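PDB 5A4A: maternal effect protein oskar from Drosophila melanogaster, which induces germ plasm and germline formation and binds RNA, probably through this OSK domain, which belongs to the SGNH hydrolase clan. Local coordinates for residues G60-G65 with S87-R92; Q98-F103 with Y139-F144; L119-P124 with V154-S159; G126-D131 with S183-L188. All coordinates share one frame; numbering follows the deposited sequence.

Contact 1. Residues G60-G65 with S87-R92. With SO4 (sulfate ion), chain D.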
loop_
_atom_site.group_PDB
_atom_site.type_symbol
_atom_site.label_atom_id
_atom_site.label_comp_id
_atom_site.label_asym_id
_atom_site.label_seq_id
_atom_site.Cartn_x
_atom_site.Cartn_y
_atom_site.Cartn_z
ATOM N N GLY A 60 -2.465 2.282 8.681
ATOM C CA GLY A 60 -1.327 3.003 9.224
ATOM C C GLY A 60 0.036 2.402 8.917
ATOM O O GLY A 60 1.037 2.812 9.516
ATOM N N LEU A 61 0.095 1.444 7.992
ATOM C CA LEU A 61 1.371 0.806 7.651
ATOM C C LEU A 61 2.284 1.763 6.883
ATOM O O LEU A 61 1.976 2.171 5.767
ATOM C CB LEU A 61 1.156 -0.469 6.823
ATOM C CG LEU A 61 2.336 -1.450 6.758
ATOM C CD1 LEU A 61 2.548 -2.156 8.111
ATOM C CD2 LEU A 61 2.151 -2.462 5.635
ATOM N N THR A 62 3.410 2.118 7.487
ATOM C CA THR A 62 4.403 2.920 6.796
ATOM C C THR A 62 5.382 1.983 6.091
ATOM O O THR A 62 5.296 0.755 6.222
ATOM C CB THR A 62 5.203 3.775 7.780
ATOM O OG1 THR A 62 5.820 2.906 8.734
ATOM C CG2 THR A 62 4.282 4.770 8.519
ATOM N N ILE A 63 6.332 2.569 5.374
ATOM C CA ILE A 63 7.378 1.783 4.738
ATOM C C ILE A 63 8.154 1.007 5.806
ATOM O O ILE A 63 8.375 -0.193 5.659
ATOM C CB ILE A 63 8.322 2.667 3.909
ATOM C CG1 ILE A 63 7.579 3.249 2.704
ATOM C CG2 ILE A 63 9.517 1.868 3.417
ATOM C CD1 ILE A 63 8.255 4.485 2.112
ATOM N N ASN A 64 8.539 1.681 6.888
ATOM C CA ASN A 64 9.185 0.997 8.013
ATOM C C ASN A 64 8.280 -0.042 8.670
ATOM O O ASN A 64 8.739 -1.114 9.070
ATOM C CB ASN A 64 9.708 2.002 9.044
ATOM C CG ASN A 64 11.014 2.634 8.614
ATOM O OD1 ASN A 64 11.563 2.282 7.571
ATOM N ND2 ASN A 64 11.517 3.576 9.411
ATOM N N GLY A 65 6.990 0.268 8.768
ATOM C CA GLY A 65 6.024 -0.705 9.250
ATOM C C GLY A 65 6.018 -1.961 8.393
ATOM O O GLY A 65 5.911 -3.075 8.913
ATOM N N SER A 87 1.941 6.055 1.313
ATOM C CA SER A 87 0.926 7.080 1.570
ATOM C C SER A 87 0.934 7.514 3.025
ATOM O O SER A 87 0.790 8.700 3.312
ATOM C CB SER A 87 -0.492 6.626 1.182
ATOM O OG SER A 87 -0.619 6.515 -0.222
ATOM N N VAL A 88 1.110 6.562 3.942
ATOM C CA VAL A 88 1.084 6.898 5.368
ATOM C C VAL A 88 2.300 7.758 5.736
ATOM O O VAL A 88 2.162 8.755 6.444
ATOM C CB VAL A 88 1.024 5.652 6.276
ATOM C CG1 VAL A 88 0.951 6.076 7.751
ATOM C CG2 VAL A 88 -0.198 4.800 5.942
ATOM N N ASP A 89 3.477 7.376 5.241
ATOM C CA ASP A 89 4.685 8.183 5.445
ATOM C C ASP A 89 4.465 9.620 4.989
ATOM O O ASP A 89 4.844 10.563 5.681
ATOM C CB ASP A 89 5.877 7.614 4.670
ATOM C CG ASP A 89 6.272 6.222 5.128
ATOM O OD1 ASP A 89 5.572 5.260 4.759
ATOM O OD2 ASP A 89 7.291 6.091 5.837
ATOM N N ILE A 90 3.856 9.778 3.817
ATOM C CA ILE A 90 3.632 11.106 3.262
ATOM C C ILE A 90 2.612 11.869 4.100
ATOM O O ILE A 90 2.836 13.027 4.434
ATOM C CB ILE A 90 3.218 11.042 1.783
ATOM C CG1 ILE A 90 4.436 10.613 0.956
ATOM C CG2 ILE A 90 2.688 12.396 1.308
ATOM C CD1 ILE A 90 4.206 10.531 -0.530
ATOM N N MET A 91 1.516 11.213 4.464
ATOM C CA MET A 91 0.508 11.853 5.321
ATOM C C MET A 91 1.036 12.251 6.708
ATOM O O MET A 91 0.583 13.246 7.280
ATOM C CB MET A 91 -0.742 10.975 5.449
ATOM C CG MET A 91 -1.401 10.690 4.115
ATOM S SD MET A 91 -2.703 9.445 4.176
ATOM C CE MET A 91 -3.953 10.404 5.025
ATOM N N ARG A 92 1.978 11.475 7.248
ATOM C CA ARG A 92 2.562 11.776 8.559
ATOM C C ARG A 92 3.637 12.847 8.456
ATOM O O ARG A 92 4.193 13.278 9.468
ATOM C CB ARG A 92 3.166 10.523 9.212
ATOM C CG ARG A 92 2.142 9.528 9.712
ATOM C CD ARG A 92 2.789 8.321 10.398
ATOM N NE ARG A 92 1.771 7.338 10.760
ATOM C CZ ARG A 92 2.013 6.144 11.293
ATOM N NH1 ARG A 92 3.260 5.752 11.545
ATOM N NH2 ARG A 92 0.996 5.341 11.575
HETATM S S SO4 D . -0.309 9.271 12.585
HETATM O O1 SO4 D . -0.103 10.636 12.106
HETATM O O2 SO4 D . -1.381 9.233 13.583
HETATM O O3 SO4 D . -0.626 8.404 11.450
HETATM O O4 SO4 D . 0.923 8.791 13.204
HETATM O O HOH W 1 1.921 3.663 3.469
HETATM O O HOH W 2 8.793 4.581 7.052
#

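Contact 2. Residues Q98-F103 with Y139-F144. With SO4 (sulfate ion), chain G.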
loop_
_atom_site.group_PDB
_atom_site.type_symbol
_atom_site.label_atom_id
_atom_site.label_comp_id
_atom_site.label_asym_id
_atom_site.label_seq_id
_atom_site.Cartn_x
_atom_site.Cartn_y
_atom_site.Cartn_z
ATOM N N GLN A 98 13.984 10.583 3.834
ATOM C CA GLN A 98 13.813 9.469 4.745
ATOM C C GLN A 98 12.902 8.413 4.116
ATOM O O GLN A 98 13.147 7.213 4.234
ATOM C CB GLN A 98 13.199 9.997 6.037
ATOM C CG GLN A 98 13.415 9.154 7.254
ATOM C CD GLN A 98 12.766 9.794 8.467
ATOM O OE1 GLN A 98 11.634 9.474 8.811
ATOM N NE2 GLN A 98 13.471 10.730 9.100
ATOM N N ILE A 99 11.850 8.873 3.449
ATOM C CA ILE A 99 10.925 7.989 2.748
ATOM C C ILE A 99 11.658 7.167 1.680
ATOM O O ILE A 99 11.466 5.954 1.564
ATOM C CB ILE A 99 9.775 8.806 2.107
ATOM C CG1 ILE A 99 8.905 9.428 3.205
ATOM C CG2 ILE A 99 8.932 7.946 1.185
ATOM C CD1 ILE A 99 7.791 10.333 2.687
ATOM N N GLU A 100 12.499 7.836 0.903
ATOM C CA GLU A 100 13.263 7.163 -0.142
ATOM C C GLU A 100 14.288 6.204 0.464
ATOM O O GLU A 100 14.456 5.076 -0.005
ATOM C CB GLU A 100 13.916 8.200 -1.061
ATOM C CG GLU A 100 12.874 8.934 -1.895
ATOM C CD GLU A 100 13.425 10.107 -2.674
ATOM O OE1 GLU A 100 14.586 10.491 -2.436
ATOM O OE2 GLU A 100 12.682 10.647 -3.523
ATOM N N HIS A 101 14.964 6.657 1.513
ATOM C CA HIS A 101 15.898 5.803 2.252
ATOM C C HIS A 101 15.220 4.523 2.762
ATOM O O HIS A 101 15.744 3.416 2.599
ATOM C CB HIS A 101 16.498 6.587 3.418
ATOM C CG HIS A 101 17.297 5.750 4.364
ATOM N ND1 HIS A 101 18.574 5.314 4.078
ATOM C CD2 HIS A 101 17.001 5.259 5.590
ATOM C CE1 HIS A 101 19.031 4.598 5.089
ATOM N NE2 HIS A 101 18.096 4.551 6.021
ATOM N N ASP A 102 14.057 4.678 3.388
ATOM C CA ASP A 102 13.312 3.536 3.920
ATOM C C ASP A 102 12.853 2.596 2.809
ATOM O O ASP A 102 12.933 1.373 2.942
ATOM C CB ASP A 102 12.090 4.014 4.722
ATOM C CG ASP A 102 12.469 4.749 5.994
ATOM O OD1 ASP A 102 13.656 4.711 6.385
ATOM O OD2 ASP A 102 11.571 5.363 6.617
ATOM N N PHE A 103 12.372 3.168 1.710
ATOM C CA PHE A 103 11.899 2.365 0.592
ATOM C C PHE A 103 13.047 1.548 -0.027
ATOM O O PHE A 103 12.883 0.373 -0.354
ATOM C CB PHE A 103 11.211 3.246 -0.458
ATOM C CG PHE A 103 10.530 2.459 -1.545
ATOM C CD1 PHE A 103 9.274 1.925 -1.335
ATOM C CD2 PHE A 103 11.160 2.240 -2.764
ATOM C CE1 PHE A 103 8.640 1.194 -2.316
ATOM C CE2 PHE A 103 10.532 1.504 -3.758
ATOM C CZ PHE A 103 9.274 0.979 -3.533
ATOM N N TYR A 139 4.502 13.171 -6.275
ATOM C CA TYR A 139 5.149 13.221 -7.586
ATOM C C TYR A 139 6.584 12.702 -7.543
ATOM O O TYR A 139 6.967 11.873 -8.366
ATOM C CB TYR A 139 5.085 14.655 -8.131
ATOM C CG TYR A 139 6.082 14.963 -9.221
ATOM C CD1 TYR A 139 5.948 14.414 -10.489
ATOM C CD2 TYR A 139 7.141 15.825 -8.985
ATOM C CE1 TYR A 139 6.862 14.706 -11.489
ATOM C CE2 TYR A 139 8.050 16.126 -9.976
ATOM C CZ TYR A 139 7.904 15.562 -11.221
ATOM O OH TYR A 139 8.813 15.852 -12.204
ATOM N N ARG A 140 7.379 13.179 -6.586
ATOM C CA ARG A 140 8.781 12.770 -6.504
ATOM C C ARG A 140 8.957 11.334 -6.023
ATOM O O ARG A 140 9.809 10.607 -6.523
ATOM C CB ARG A 140 9.576 13.732 -5.621
ATOM C CG ARG A 140 9.642 15.118 -6.225
ATOM C CD ARG A 140 10.440 16.107 -5.389
ATOM N NE ARG A 140 10.394 17.394 -6.066
ATOM C CZ ARG A 140 11.256 17.795 -6.999
ATOM N NH1 ARG A 140 12.306 17.049 -7.340
ATOM N NH2 ARG A 140 11.086 18.980 -7.556
ATOM N N PHE A 141 8.159 10.925 -5.047
ATOM C CA PHE A 141 8.278 9.555 -4.560
ATOM C C PHE A 141 7.908 8.551 -5.649
ATOM O O PHE A 141 8.561 7.501 -5.793
ATOM C CB PHE A 141 7.434 9.335 -3.306
ATOM C CG PHE A 141 7.539 7.939 -2.750
ATOM C CD1 PHE A 141 8.766 7.420 -2.367
ATOM C CD2 PHE A 141 6.410 7.143 -2.624
ATOM C CE1 PHE A 141 8.868 6.130 -1.863
ATOM C CE2 PHE A 141 6.500 5.852 -2.118
ATOM C CZ PHE A 141 7.728 5.346 -1.733
ATOM N N ASN A 142 6.881 8.880 -6.432
ATOM C CA ASN A 142 6.463 8.009 -7.518
ATOM C C ASN A 142 7.552 7.893 -8.571
ATOM O O ASN A 142 7.781 6.805 -9.103
ATOM C CB ASN A 142 5.151 8.471 -8.159
ATOM C CG ASN A 142 3.936 8.090 -7.337
ATOM O OD1 ASN A 142 4.046 7.347 -6.373
ATOM N ND2 ASN A 142 2.767 8.578 -7.736
ATOM N N LYS A 143 8.233 9.003 -8.858
ATOM C CA LYS A 143 9.374 8.960 -9.781
ATOM C C LYS A 143 10.497 8.101 -9.201
ATOM O O LYS A 143 11.170 7.365 -9.942
ATOM C CB LYS A 143 9.892 10.369 -10.094
ATOM C CG LYS A 143 9.075 11.109 -11.130
ATOM C CD LYS A 143 9.689 12.466 -11.470
ATOM C CE LYS A 143 10.950 12.324 -12.306
ATOM N NZ LYS A 143 11.555 13.658 -12.594
ATOM N N PHE A 144 10.692 8.193 -7.884
ATOM C CA PHE A 144 11.705 7.402 -7.189
ATOM C C PHE A 144 11.388 5.912 -7.285
ATOM O O PHE A 144 12.288 5.109 -7.534
ATOM C CB PHE A 144 11.861 7.825 -5.719
ATOM C CG PHE A 144 12.922 7.049 -4.962
ATOM C CD1 PHE A 144 14.263 7.384 -5.073
ATOM C CD2 PHE A 144 12.571 5.992 -4.139
ATOM C CE1 PHE A 144 15.234 6.676 -4.388
ATOM C CE2 PHE A 144 13.536 5.276 -3.448
ATOM C CZ PHE A 144 14.869 5.620 -3.569
HETATM S S SO4 G . 17.192 2.039 9.378
HETATM O O1 SO4 G . 16.965 2.096 10.822
HETATM O O2 SO4 G . 17.452 0.650 8.999
HETATM O O3 SO4 G . 16.003 2.542 8.689
HETATM O O4 SO4 G . 18.338 2.865 9.005
#

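Contact 3. Residues L119-P124 with V154-S159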
loop_
_atom_site.group_PDB
_atom_site.type_symbol
_atom_site.label_atom_id
_atom_site.label_comp_id
_atom_site.label_asym_id
_atom_site.label_seq_id
_atom_site.Cartn_x
_atom_site.Cartn_y
_atom_site.Cartn_z
ATOM N N LEU A 119 5.558 -3.574 -7.663
ATOM C CA LEU A 119 5.252 -2.260 -7.101
ATOM C C LEU A 119 4.059 -1.602 -7.785
ATOM O O LEU A 119 3.890 -1.713 -8.994
ATOM C CB LEU A 119 6.465 -1.315 -7.178
ATOM C CG LEU A 119 7.717 -1.701 -6.380
ATOM C CD1 LEU A 119 7.335 -2.120 -4.982
ATOM C CD2 LEU A 119 8.511 -2.798 -7.072
ATOM N N THR A 120 3.216 -0.943 -6.997
ATOM C CA THR A 120 2.301 0.054 -7.556
ATOM C C THR A 120 2.798 1.396 -7.022
ATOM O O THR A 120 3.321 1.467 -5.904
ATOM C CB THR A 120 0.838 -0.163 -7.123
ATOM O OG1 THR A 120 0.770 -0.180 -5.698
ATOM C CG2 THR A 120 0.274 -1.501 -7.661
ATOM N N ASN A 121 2.644 2.459 -7.798
ATOM C CA ASN A 121 2.959 3.774 -7.265
ATOM C C ASN A 121 1.773 4.311 -6.438
ATOM O O ASN A 121 0.785 3.602 -6.229
ATOM C CB ASN A 121 3.442 4.754 -8.351
ATOM C CG ASN A 121 2.384 5.060 -9.406
ATOM O OD1 ASN A 121 1.229 4.657 -9.293
ATOM N ND2 ASN A 121 2.787 5.786 -10.442
ATOM N N LEU A 122 1.868 5.541 -5.962
ATOM C CA LEU A 122 0.828 6.044 -5.057
ATOM C C LEU A 122 -0.272 6.779 -5.805
ATOM O O LEU A 122 0.000 7.647 -6.626
ATOM C CB LEU A 122 1.420 6.977 -4.009
ATOM C CG LEU A 122 2.550 6.403 -3.159
ATOM C CD1 LEU A 122 2.883 7.358 -2.013
ATOM C CD2 LEU A 122 2.136 5.031 -2.623
ATOM N N ALA A 123 -1.516 6.430 -5.504
ATOM C CA ALA A 123 -2.659 7.214 -5.963
ATOM C C ALA A 123 -2.598 8.615 -5.359
ATOM O O ALA A 123 -2.034 8.811 -4.282
ATOM C CB ALA A 123 -3.975 6.518 -5.563
ATOM N N PRO A 124 -3.173 9.604 -6.057
ATOM C CA PRO A 124 -3.280 10.937 -5.461
ATOM C C PRO A 124 -4.081 10.845 -4.159
ATOM O O PRO A 124 -4.988 10.019 -4.063
ATOM C CB PRO A 124 -4.069 11.728 -6.510
ATOM C CG PRO A 124 -4.790 10.675 -7.322
ATOM C CD PRO A 124 -3.849 9.516 -7.363
ATOM N N VAL A 154 6.754 -2.260 -12.203
ATOM C CA VAL A 154 6.200 -1.058 -11.595
ATOM C C VAL A 154 4.909 -0.666 -12.298
ATOM O O VAL A 154 4.891 -0.434 -13.501
ATOM C CB VAL A 154 7.193 0.117 -11.653
ATOM C CG1 VAL A 154 6.527 1.387 -11.122
ATOM C CG2 VAL A 154 8.458 -0.223 -10.859
ATOM N N ILE A 155 3.825 -0.604 -11.530
ATOM C CA ILE A 155 2.508 -0.320 -12.076
ATOM C C ILE A 155 2.061 1.087 -11.703
ATOM O O ILE A 155 1.962 1.427 -10.522
ATOM C CB ILE A 155 1.491 -1.348 -11.545
ATOM C CG1 ILE A 155 1.961 -2.755 -11.925
ATOM C CG2 ILE A 155 0.082 -1.053 -12.061
ATOM C CD1 ILE A 155 1.144 -3.873 -11.295
ATOM N N ASP A 156 1.777 1.897 -12.717
ATOM C CA ASP A 156 1.328 3.266 -12.492
ATOM C C ASP A 156 -0.190 3.296 -12.283
ATOM O O ASP A 156 -0.963 3.273 -13.248
ATOM C CB ASP A 156 1.777 4.150 -13.669
ATOM C CG ASP A 156 1.107 5.525 -13.688
ATOM O OD1 ASP A 156 0.629 6.015 -12.640
ATOM O OD2 ASP A 156 1.065 6.125 -14.779
ATOM N N ILE A 157 -0.618 3.337 -11.021
ATOM C CA ILE A 157 -2.040 3.516 -10.716
ATOM C C ILE A 157 -2.424 4.985 -10.551
ATOM O O ILE A 157 -3.611 5.329 -10.564
ATOM C CB ILE A 157 -2.499 2.732 -9.445
ATOM C CG1 ILE A 157 -1.766 3.223 -8.192
ATOM C CG2 ILE A 157 -2.312 1.225 -9.639
ATOM C CD1 ILE A 157 -2.439 2.772 -6.866
ATOM N N HIS A 158 -1.422 5.838 -10.349
ATOM C CA HIS A 158 -1.648 7.271 -10.165
ATOM C C HIS A 158 -2.406 7.883 -11.349
ATOM O O HIS A 158 -3.364 8.625 -11.166
ATOM C CB HIS A 158 -0.313 8.001 -9.959
ATOM C CG HIS A 158 -0.466 9.447 -9.601
ATOM N ND1 HIS A 158 -0.480 10.453 -10.549
ATOM C CD2 HIS A 158 -0.605 10.062 -8.401
ATOM C CE1 HIS A 158 -0.631 11.617 -9.948
ATOM N NE2 HIS A 158 -0.708 11.412 -8.644
ATOM N N SER A 159 -1.987 7.545 -12.566
ATOM C CA SER A 159 -2.549 8.160 -13.772
ATOM C C SER A 159 -4.051 7.951 -13.965
ATOM O O SER A 159 -4.742 8.834 -14.480
ATOM C CB SER A 159 -1.785 7.694 -15.019
ATOM O OG SER A 159 -0.455 8.186 -14.995
#

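Contact 4. Residues G126-D131 with S183-L188. With SO4 (sulfate ion), chain D.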
loop_
_atom_site.group_PDB
_atom_site.type_symbol
_atom_site.label_atom_id
_atom_site.label_comp_id
_atom_site.label_asym_id
_atom_site.label_seq_id
_atom_site.Cartn_x
_atom_site.Cartn_y
_atom_site.Cartn_z
ATOM N N GLY A 126 -6.789 12.397 -2.414
ATOM C CA GLY A 126 -7.828 13.287 -2.903
ATOM C C GLY A 126 -8.186 14.460 -2.006
ATOM O O GLY A 126 -8.502 15.544 -2.503
ATOM N N ASN A 127 -8.131 14.261 -0.694
ATOM C CA ASN A 127 -8.457 15.355 0.226
ATOM C C ASN A 127 -7.301 16.328 0.466
ATOM O O ASN A 127 -7.469 17.341 1.142
ATOM C CB ASN A 127 -9.009 14.828 1.558
ATOM C CG ASN A 127 -8.111 13.778 2.203
ATOM O OD1 ASN A 127 -7.400 13.044 1.521
ATOM N ND2 ASN A 127 -8.159 13.699 3.527
ATOM N N TYR A 128 -6.136 16.014 -0.096
ATOM C CA TYR A 128 -4.965 16.875 0.044
ATOM C C TYR A 128 -4.629 17.550 -1.275
ATOM O O TYR A 128 -3.501 17.983 -1.485
ATOM C CB TYR A 128 -3.750 16.073 0.547
ATOM C CG TYR A 128 -3.867 15.663 1.996
ATOM C CD1 TYR A 128 -3.406 16.496 3.011
ATOM C CD2 TYR A 128 -4.454 14.460 2.353
ATOM C CE1 TYR A 128 -3.518 16.132 4.336
ATOM C CE2 TYR A 128 -4.571 14.087 3.677
ATOM C CZ TYR A 128 -4.100 14.929 4.664
ATOM O OH TYR A 128 -4.214 14.566 5.984
ATOM N N CYS A 129 -5.614 17.651 -2.159
ATOM C CA CYS A 129 -5.381 18.224 -3.484
ATOM C C CYS A 129 -4.896 19.681 -3.441
ATOM O O CYS A 129 -4.240 20.133 -4.372
ATOM C CB CYS A 129 -6.632 18.088 -4.368
ATOM S SG CYS A 129 -8.122 18.908 -3.694
ATOM N N HIS A 130 -5.210 20.413 -2.370
ATOM C CA HIS A 130 -4.761 21.806 -2.237
ATOM C C HIS A 130 -3.397 21.959 -1.553
ATOM O O HIS A 130 -2.873 23.062 -1.436
ATOM C CB HIS A 130 -5.791 22.648 -1.481
ATOM C CG HIS A 130 -7.136 22.694 -2.137
ATOM N ND1 HIS A 130 -7.295 22.768 -3.503
ATOM C CD2 HIS A 130 -8.384 22.666 -1.613
ATOM C CE1 HIS A 130 -8.585 22.790 -3.794
ATOM N NE2 HIS A 130 -9.266 22.729 -2.663
ATOM N N ASP A 131 -2.833 20.852 -1.088
ATOM C CA ASP A 131 -1.541 20.881 -0.424
ATOM C C ASP A 131 -0.488 20.607 -1.501
ATOM O O ASP A 131 -0.206 19.456 -1.813
ATOM C CB ASP A 131 -1.508 19.805 0.662
ATOM C CG ASP A 131 -0.246 19.842 1.513
ATOM O OD1 ASP A 131 0.823 20.274 1.022
ATOM O OD2 ASP A 131 -0.325 19.396 2.686
ATOM N N SER A 183 -4.042 5.624 12.000
ATOM C CA SER A 183 -3.513 6.965 11.745
ATOM C C SER A 183 -4.533 8.057 12.076
ATOM O O SER A 183 -5.733 7.849 11.950
ATOM C CB SER A 183 -3.071 7.085 10.280
ATOM O OG SER A 183 -2.684 8.411 9.961
ATOM N N LYS A 184 -4.052 9.232 12.478
ATOM C CA LYS A 184 -4.943 10.336 12.827
ATOM C C LYS A 184 -5.309 11.230 11.637
ATOM O O LYS A 184 -6.208 12.056 11.749
ATOM C CB LYS A 184 -4.333 11.192 13.941
ATOM C CG LYS A 184 -3.114 11.990 13.505
ATOM C CD LYS A 184 -2.593 12.857 14.641
ATOM C CE LYS A 184 -1.424 13.710 14.189
ATOM N NZ LYS A 184 -0.229 12.886 13.877
ATOM N N GLU A 185 -4.620 11.075 10.505
ATOM C CA GLU A 185 -4.953 11.874 9.328
ATOM C C GLU A 185 -6.204 11.321 8.659
ATOM O O GLU A 185 -6.405 10.110 8.619
ATOM C CB GLU A 185 -3.806 11.867 8.297
ATOM C CG GLU A 185 -2.659 12.790 8.624
ATOM C CD GLU A 185 -1.778 12.269 9.733
ATOM O OE1 GLU A 185 -1.519 11.051 9.766
ATOM O OE2 GLU A 185 -1.350 13.084 10.576
ATOM N N PRO A 186 -7.026 12.206 8.094
ATOM C CA PRO A 186 -8.262 11.772 7.436
ATOM C C PRO A 186 -7.979 11.203 6.052
ATOM O O PRO A 186 -7.092 11.688 5.337
ATOM C CB PRO A 186 -9.070 13.059 7.318
ATOM C CG PRO A 186 -8.020 14.150 7.268
ATOM C CD PRO A 186 -6.903 13.674 8.153
ATOM N N TYR A 187 -8.744 10.180 5.683
ATOM C CA TYR A 187 -8.547 9.482 4.415
ATOM C C TYR A 187 -9.751 9.724 3.525
ATOM O O TYR A 187 -10.882 9.645 3.991
ATOM C CB TYR A 187 -8.432 7.975 4.674
ATOM C CG TYR A 187 -7.059 7.528 5.101
ATOM C CD1 TYR A 187 -6.476 8.003 6.267
ATOM C CD2 TYR A 187 -6.332 6.639 4.315
ATOM C CE1 TYR A 187 -5.207 7.595 6.646
ATOM C CE2 TYR A 187 -5.065 6.226 4.686
ATOM C CZ TYR A 187 -4.506 6.706 5.842
ATOM O OH TYR A 187 -3.244 6.281 6.201
ATOM N N LEU A 188 -9.508 10.032 2.250
ATOM C CA LEU A 188 -10.589 10.103 1.268
ATOM C C LEU A 188 -10.485 8.861 0.386
ATOM O O LEU A 188 -9.564 8.739 -0.437
ATOM C CB LEU A 188 -10.482 11.370 0.402
ATOM C CG LEU A 188 -11.746 11.674 -0.421
ATOM C CD1 LEU A 188 -12.901 12.015 0.533
ATOM C CD2 LEU A 188 -11.524 12.789 -1.426
HETATM S S SO4 D . -0.309 9.271 12.585
HETATM O O1 SO4 D . -0.103 10.636 12.106
HETATM O O2 SO4 D . -1.381 9.233 13.583
HETATM O O3 SO4 D . -0.626 8.404 11.450
HETATM O O4 SO4 D . 0.923 8.791 13.204
HETATM O O HOH W 3 -7.101 9.772 -1.156
HETATM O O HOH W 4 -6.725 10.457 1.548
#

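Contact 1. Residues G60-G65 with S87-R92
V88 opens the contact from the second segment: its CG1 meets T62 CG2 at 3.7 Å, while CG2, anti to its carbonyl carbon, lies against L61 O at 3.4 Å. The V88 backbone N reaches that carbonyl through water 1, which donates to L61 O and accepts from V88 N. Next comes D89, whose OD1 accepts from I63 N at 2.9 Å through its syn lone pair. OD2 takes a hydrogen from water 2, itself an acceptor for N64 N. The carboxylate therefore sits at the N-terminus of helix 63-71, gripping its first turn, while T62 is the N-cap and its OG1 accepts from G65 N at 2.9 Å. Both segments follow beta-strands of the alpha/beta OSK domain, a member of the SGNH hydrolase clan. An alanine at D89 would probably leave I63 N without its acceptor and water 2 without one of its anchors. R92 ends the walk, its chain extended from CG to NE. T62 CG2 packs under one guanidinium face, 3.3 Å from NH1, and sulfate O4 lies over the opposite face. R92 NE donates to sulfate O3 at 2.7 Å.

Contact 2. Residues Q98-F103 with Y139-F144
E100 crosses one face of the F144 ring where helices 96-112 and 132-148, neighbours on one side of the alpha/beta domain, pack nearly parallel; the axes of 98-103 and 139-144 approach to 10.7 Å at a crossing angle of -24°. From CB, which touches F144 CZ at 3.7 Å, the E100 chain runs over the ring: CG sits above its centre in a CH-pi contact, 3.7 Å from the centroid, and CD lies 3.7 Å from F144 CD1. The carboxylate plane is stacked 15° from the ring plane, with OE2 near F144 CB. An alanine at F144 would probably open a gap beneath E100 and leave its aliphatic chain free to turn. Deeper in, I99 CG2, anti to its backbone N, covers a face of F141 in a second CH-pi contact. F141 in turn sends its edge to the face of F103, a T-shaped pair with planes at 89° and centroids 5.4 Å apart. F103 also touches the other ring, CD2 lying 3.9 Å from F144 CE2.

Contact 3. Residues L119-P124 with V154-S159
N121 and I155 carry on the parallel pairing of strands 116-120 and 154-155, a beta-alpha-beta unit crossing over through helix 132-148. I155 N donates to L119 O at 2.8 Å, and N121 N to I155 O at 3.0 Å. Past the last bridge the N121 side chain takes over from the backbone. Its CG stands between the backbone N and carbonyl carbon (chi1 64°), and OD1 accepts from I157 N at 2.9 Å and H158 N at 3.1 Å, from opposite faces of the amide plane. These two bonds, with a third from ND2, fix the rotation of this buried amide. Around it packing is close: I157 CG1 lies 3.2 Å from N121 O, and helix 192-204 covers T120, I155 and I157. The solvent side is looser. V154 and L119 side chains come no nearer than 4.3 Å, CG2 to CB, although V154 CA makes a CA-H...O contact with L119 O. The CB of exposed D156 is directed away from 119-124, yet its OD1 takes N121 ND2 from above the carboxylate plane and S159 N from the opposite face, the latter an Asx motif. H158 turns its ring edge to L122 O, CD2 lying 3.1 Å from that oxygen.

Contact 4. Residues G126-D131 with S183-L188
N127 ND2 gives the one direct hydrogen bond across this contact, donating to P186 O at 2.9 Å. The bond is fairly straight at the hydrogen (159°), and the acceptor lies near the amide plane of N127, but the donor stands above the carbonyl plane of P186. Two loops of the alpha/beta domain meet here: one leads from strand 116-120 into helix 132-148, the other precedes helix 192-204. The amide oxygen of N127 is tied to the other loop by water 4, which donates to OD1 and accepts from L188 N. Water 3 makes a second bridge, from G126 N to L188 O. Beside the amide L188 packs apolar carbon, its CB 3.7 Å from N127 OD1 and its CD2 3.8 Å from G126 C. Y128 crosses E185 and P186 at about a right angle, its OH 3.5 Å from E185 CG, and M91 of helix 87-91 touches both Y128 and E185. Just before E185, S183 and K184 bind a sulfate, probably from the crystallisation liquor and the same one that R92 holds. K184 N donates to sulfate O2 at 2.9 Å, and K184 NZ reaches O1 at 2.9 Å.

Overall arrangement
The contacts follow the alpha/beta order of the OSK domain. Contact 1 closes before the others open, whereas contacts 2, 3 and 4 alternate along the chain. Contacts 1 and 2 have centres about 12 Å apart and touch where I63 packs on helix 96-112. Contacts 2 and 3, centres about 13 Å apart, share the beta-alpha-beta unit of strand 116-120, helix 132-148 and strand 154-155, with a probable hydrogen bond from L122 N to N142 OD1. Contact 4 is about 19 Å from contact 2 between centres, but touches contact 1 through M91 and Y187, and both meet one sulfate. That shared anion site is consistent with a surface able to receive phosphates, as in RNA.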